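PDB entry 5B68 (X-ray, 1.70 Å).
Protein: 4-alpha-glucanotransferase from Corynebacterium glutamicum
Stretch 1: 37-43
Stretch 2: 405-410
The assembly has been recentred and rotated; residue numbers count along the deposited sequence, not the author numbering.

Stretch 1 37-43: KILRALG
Stretch 2 (405-410) LAPDAS

Residues 37-41 form the closing segment of a helix that begins earlier in the chain, with phi/psi running from -70/-35° at K37 through -73/-41° at I38, -58/-43° at L39 and -65/-38° at R40 to -61/-29° at A41. The hydrogen bonds from A41 N to K37 O (2.9 Å) and from L42 N to I38 O (3.0 Å) keep the helical spacing, while L42 N also makes a weak hydrogen bond to L39 O (3.1 Å). L42 is the first residue to leave helical angles (phi/psi -85/8°), and G43 N turns back to hydrogen-bond R40 O at 2.8 Å. G43 adopts phi/psi 89/11°, where a CB would be jammed against the carbonyl oxygen of L42; these angles by themselves call for glycine.

The second stretch enters extended at L405 (phi/psi -117/168°), passes through A406 (phi/psi -122/78°) and folds into a type I beta turn from A406 to A409. P407 (phi/psi -68/-13°, C-gamma endo) and D408 (phi/psi -82/3°) occupy its central positions, and A409 N closes it with a hydrogen bond to A406 O at 3.1 Å. A409 (phi/psi -113/158°) and S410 (phi/psi -132/134°) then start a strand that continues later in the chain. The turn lies against the last helical residue, with A41 CA and D408 CA 5.1 Å apart, and the two stretches together bury 203 Å².

The side chains that meet at the turn are largely alanine methyls. A41 directs its CB toward the turn, placing it 3.9 Å from D408 CB and 4.3 Å from A409 CB; these are van der Waals contacts, and the methyl also lies 4.1 Å from A409 N. I38 (chi1 -63°, chi2 -55°, mm) starts sideways, but its end comes nearer, bringing CD1 to 4.3 Å from A409 CB. The A409 methyl thus meets apolar groups from residues one helical turn apart. L42 has its CA-to-CB bond directed away, yet its mt rotamer (-66°, 176°) brings CD2 within 4.1 Å of A406 CB. That same alanine methyl packs 3.6 Å from A41 O.

No direct hydrogen bond joins the stretches. Instead, a water donates to A41 O at 2.8 Å and accepts from D408 N at 2.9 Å, linking a carbonyl at the end of the helix to an amide within the turn. The D408 side chain (chi1 -70°, chi2 -13°) contributes its CB to the packing and forms no salt bridge across the contact. K37 (mttt) leads its end away, and the CA-to-CB bond of R40 (mtp, chi4 65°) is sideways to the turn; K37 NZ and R40 NH2 are hydrogen-bonded elsewhere in the structure.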

ATOM      1  N   LYS A  37      21.367  17.719  -4.857  1.00 24.05           N
ATOM      2  CA  LYS A  37      21.358  16.595  -3.894  1.00 24.67           C
ATOM      3  C   LYS A  37      20.416  15.458  -4.365  1.00 22.66           C
ATOM      4  O   LYS A  37      20.707  14.304  -4.179  1.00 23.17           O
ATOM      5  CB  LYS A  37      20.924  17.048  -2.504  1.00 26.32           C
ATOM      6  CG  LYS A  37      22.050  17.812  -1.844  1.00 28.18           C
ATOM      7  CD  LYS A  37      21.593  18.531  -0.596  1.00 26.77           C
ATOM      8  CE  LYS A  37      22.823  18.974   0.198  1.00 28.91           C
ATOM      9  NZ  LYS A  37      22.381  20.020   1.190  1.00 31.85           N
ATOM     10  N   ILE A  38      19.317  15.812  -5.000  1.00 22.65           N
ATOM     11  CA  ILE A  38      18.405  14.785  -5.524  1.00 20.47           C
ATOM     12  C   ILE A  38      19.052  14.126  -6.747  1.00 21.42           C
ATOM     13  O   ILE A  38      19.030  12.927  -6.834  1.00 19.61           O
ATOM     14  CB  ILE A  38      17.021  15.357  -5.872  1.00 21.62           C
ATOM     15  CG1 ILE A  38      16.377  15.888  -4.587  1.00 21.89           C
ATOM     16  CG2 ILE A  38      16.115  14.266  -6.511  1.00 20.86           C
ATOM     17  CD1 ILE A  38      16.288  14.874  -3.490  1.00 21.57           C
ATOM     18  N   LEU A  39      19.698  14.887  -7.618  1.00 21.57           N
ATOM     19  CA  LEU A  39      20.448  14.259  -8.737  1.00 21.92           C
ATOM     20  C   LEU A  39      21.519  13.278  -8.253  1.00 23.27           C
ATOM     21  O   LEU A  39      21.641  12.182  -8.767  1.00 24.29           O
ATOM     22  CB  LEU A  39      21.034  15.318  -9.634  1.00 23.44           C
ATOM     23  CG  LEU A  39      19.957  16.016 -10.463  1.00 19.62           C
ATOM     24  CD1 LEU A  39      20.460  17.328 -11.068  1.00 19.89           C
ATOM     25  CD2 LEU A  39      19.501  15.145 -11.621  1.00 19.87           C
ATOM     26  N   ARG A  40      22.248  13.666  -7.227  1.00 21.41           N
ATOM     27  CA  ARG A  40      23.253  12.782  -6.625  1.00 26.90           C
ATOM     28  C   ARG A  40      22.645  11.547  -5.970  1.00 24.23           C
ATOM     29  O   ARG A  40      23.172  10.414  -6.177  1.00 24.51           O
ATOM     30  CB  ARG A  40      24.089  13.572  -5.628  1.00 29.85           C
ATOM     31  CG  ARG A  40      25.090  14.541  -6.258  1.00 35.11           C
ATOM     32  CD  ARG A  40      25.826  15.434  -5.223  1.00 43.98           C
ATOM     33  NE  ARG A  40      26.400  14.651  -4.138  1.00 51.41           N
ATOM     34  CZ  ARG A  40      27.389  13.752  -4.254  1.00 68.93           C
ATOM     35  NH1 ARG A  40      27.796  13.103  -3.162  1.00 83.86           N
ATOM     36  NH2 ARG A  40      27.980  13.464  -5.420  1.00 67.05           N
ATOM     37  N   ALA A  41      21.470  11.727  -5.324  1.00 22.70           N
ATOM     38  CA  ALA A  41      20.722  10.584  -4.780  1.00 25.48           C
ATOM     39  C   ALA A  41      20.308   9.614  -5.899  1.00 22.57           C
ATOM     40  O   ALA A  41      20.191   8.415  -5.697  1.00 24.67           O
ATOM     41  CB  ALA A  41      19.519  11.105  -4.001  1.00 25.13           C
ATOM     42  N   LEU A  42      20.104  10.140  -7.101  1.00 20.26           N
ATOM     43  CA  LEU A  42      19.790   9.275  -8.279  1.00 21.39           C
ATOM     44  C   LEU A  42      21.034   8.726  -8.933  1.00 24.27           C
ATOM     45  O   LEU A  42      20.944   8.112 -10.001  1.00 24.77           O
ATOM     46  CB  LEU A  42      18.957  10.084  -9.278  1.00 21.37           C
ATOM     47  CG  LEU A  42      17.570  10.477  -8.810  1.00 23.08           C
ATOM     48  CD1 LEU A  42      16.935  11.347  -9.884  1.00 26.34           C
ATOM     49  CD2 LEU A  42      16.687   9.316  -8.376  1.00 24.33           C
ATOM     50  N   GLY A  43      22.203   8.922  -8.328  1.00 24.05           N
ATOM     51  CA  GLY A  43      23.441   8.388  -8.862  1.00 28.14           C
ATOM     52  C   GLY A  43      24.171   9.308  -9.870  1.00 27.75           C
ATOM     53  O   GLY A  43      25.146   8.884 -10.489  1.00 25.85           O
ATOM     54  N   LEU A 405      16.562   1.415  -5.433  1.00 19.06           N
ATOM     55  CA  LEU A 405      16.122   2.535  -4.559  1.00 20.11           C
ATOM     56  C   LEU A 405      17.037   3.702  -4.697  1.00 21.82           C
ATOM     57  O   LEU A 405      18.147   3.583  -5.245  1.00 22.80           O
ATOM     58  CB  LEU A 405      16.108   2.049  -3.094  1.00 20.89           C
ATOM     59  CG  LEU A 405      15.080   0.966  -2.808  1.00 20.78           C
ATOM     60  CD1 LEU A 405      15.348   0.289  -1.466  1.00 19.60           C
ATOM     61  CD2 LEU A 405      13.666   1.484  -2.892  1.00 23.35           C
ATOM     62  N   ALA A 406      16.633   4.847  -4.178  1.00 22.93           N
ATOM     63  CA  ALA A 406      17.487   6.018  -4.070  1.00 23.81           C
ATOM     64  C   ALA A 406      17.520   6.384  -2.577  1.00 23.05           C
ATOM     65  O   ALA A 406      16.813   7.308  -2.157  1.00 23.83           O
ATOM     66  CB  ALA A 406      16.924   7.161  -4.922  1.00 22.51           C
ATOM     67  N   PRO A 407      18.321   5.648  -1.764  1.00 24.44           N
ATOM     68  CA  PRO A 407      18.214   5.818  -0.324  1.00 26.39           C
ATOM     69  C   PRO A 407      18.681   7.169   0.260  1.00 26.44           C
ATOM     70  O   PRO A 407      18.299   7.483   1.387  1.00 25.25           O
ATOM     71  CB  PRO A 407      19.066   4.623   0.238  1.00 29.23           C
ATOM     72  CG  PRO A 407      20.000   4.289  -0.863  1.00 29.69           C
ATOM     73  CD  PRO A 407      19.201   4.502  -2.106  1.00 28.54           C
ATOM     74  N   ASP A 408      19.384   8.005  -0.505  1.00 26.44           N
ATOM     75  CA  ASP A 408      19.724   9.339   0.013  1.00 25.05           C
ATOM     76  C   ASP A 408      18.611  10.344  -0.122  1.00 25.34           C
ATOM     77  O   ASP A 408      18.783  11.503   0.223  1.00 28.26           O
ATOM     78  CB  ASP A 408      21.003   9.817  -0.645  1.00 27.76           C
ATOM     79  CG  ASP A 408      22.248   9.021  -0.188  1.00 31.73           C
ATOM     80  OD1 ASP A 408      22.189   8.291   0.786  1.00 31.10           O
ATOM     81  OD2 ASP A 408      23.313   9.181  -0.779  1.00 34.04           O
ATOM     82  N   ALA A 409      17.453   9.920  -0.631  1.00 24.02           N
ATOM     83  CA  ALA A 409      16.249  10.741  -0.632  1.00 23.01           C
ATOM     84  C   ALA A 409      15.257  10.063   0.324  1.00 22.89           C
ATOM     85  O   ALA A 409      15.308   8.827   0.590  1.00 22.39           O
ATOM     86  CB  ALA A 409      15.641  10.848  -2.051  1.00 25.13           C
ATOM     87  N   SER A 410      14.325  10.869   0.793  1.00 22.06           N
ATOM     88  CA  SER A 410      13.326  10.418   1.713  1.00 21.53           C
ATOM     89  C   SER A 410      11.962  10.914   1.190  1.00 21.88           C
ATOM     90  O   SER A 410      11.803  12.080   0.823  1.00 23.06           O
ATOM     91  CB  SER A 410      13.679  10.930   3.149  1.00 24.13           C
ATOM     92  OG  SER A 410      12.800  10.321   4.055  1.00 28.37           O
TER
HETATM   93  O   HOH W   1      20.488   7.353  -3.086  1.00 24.80           O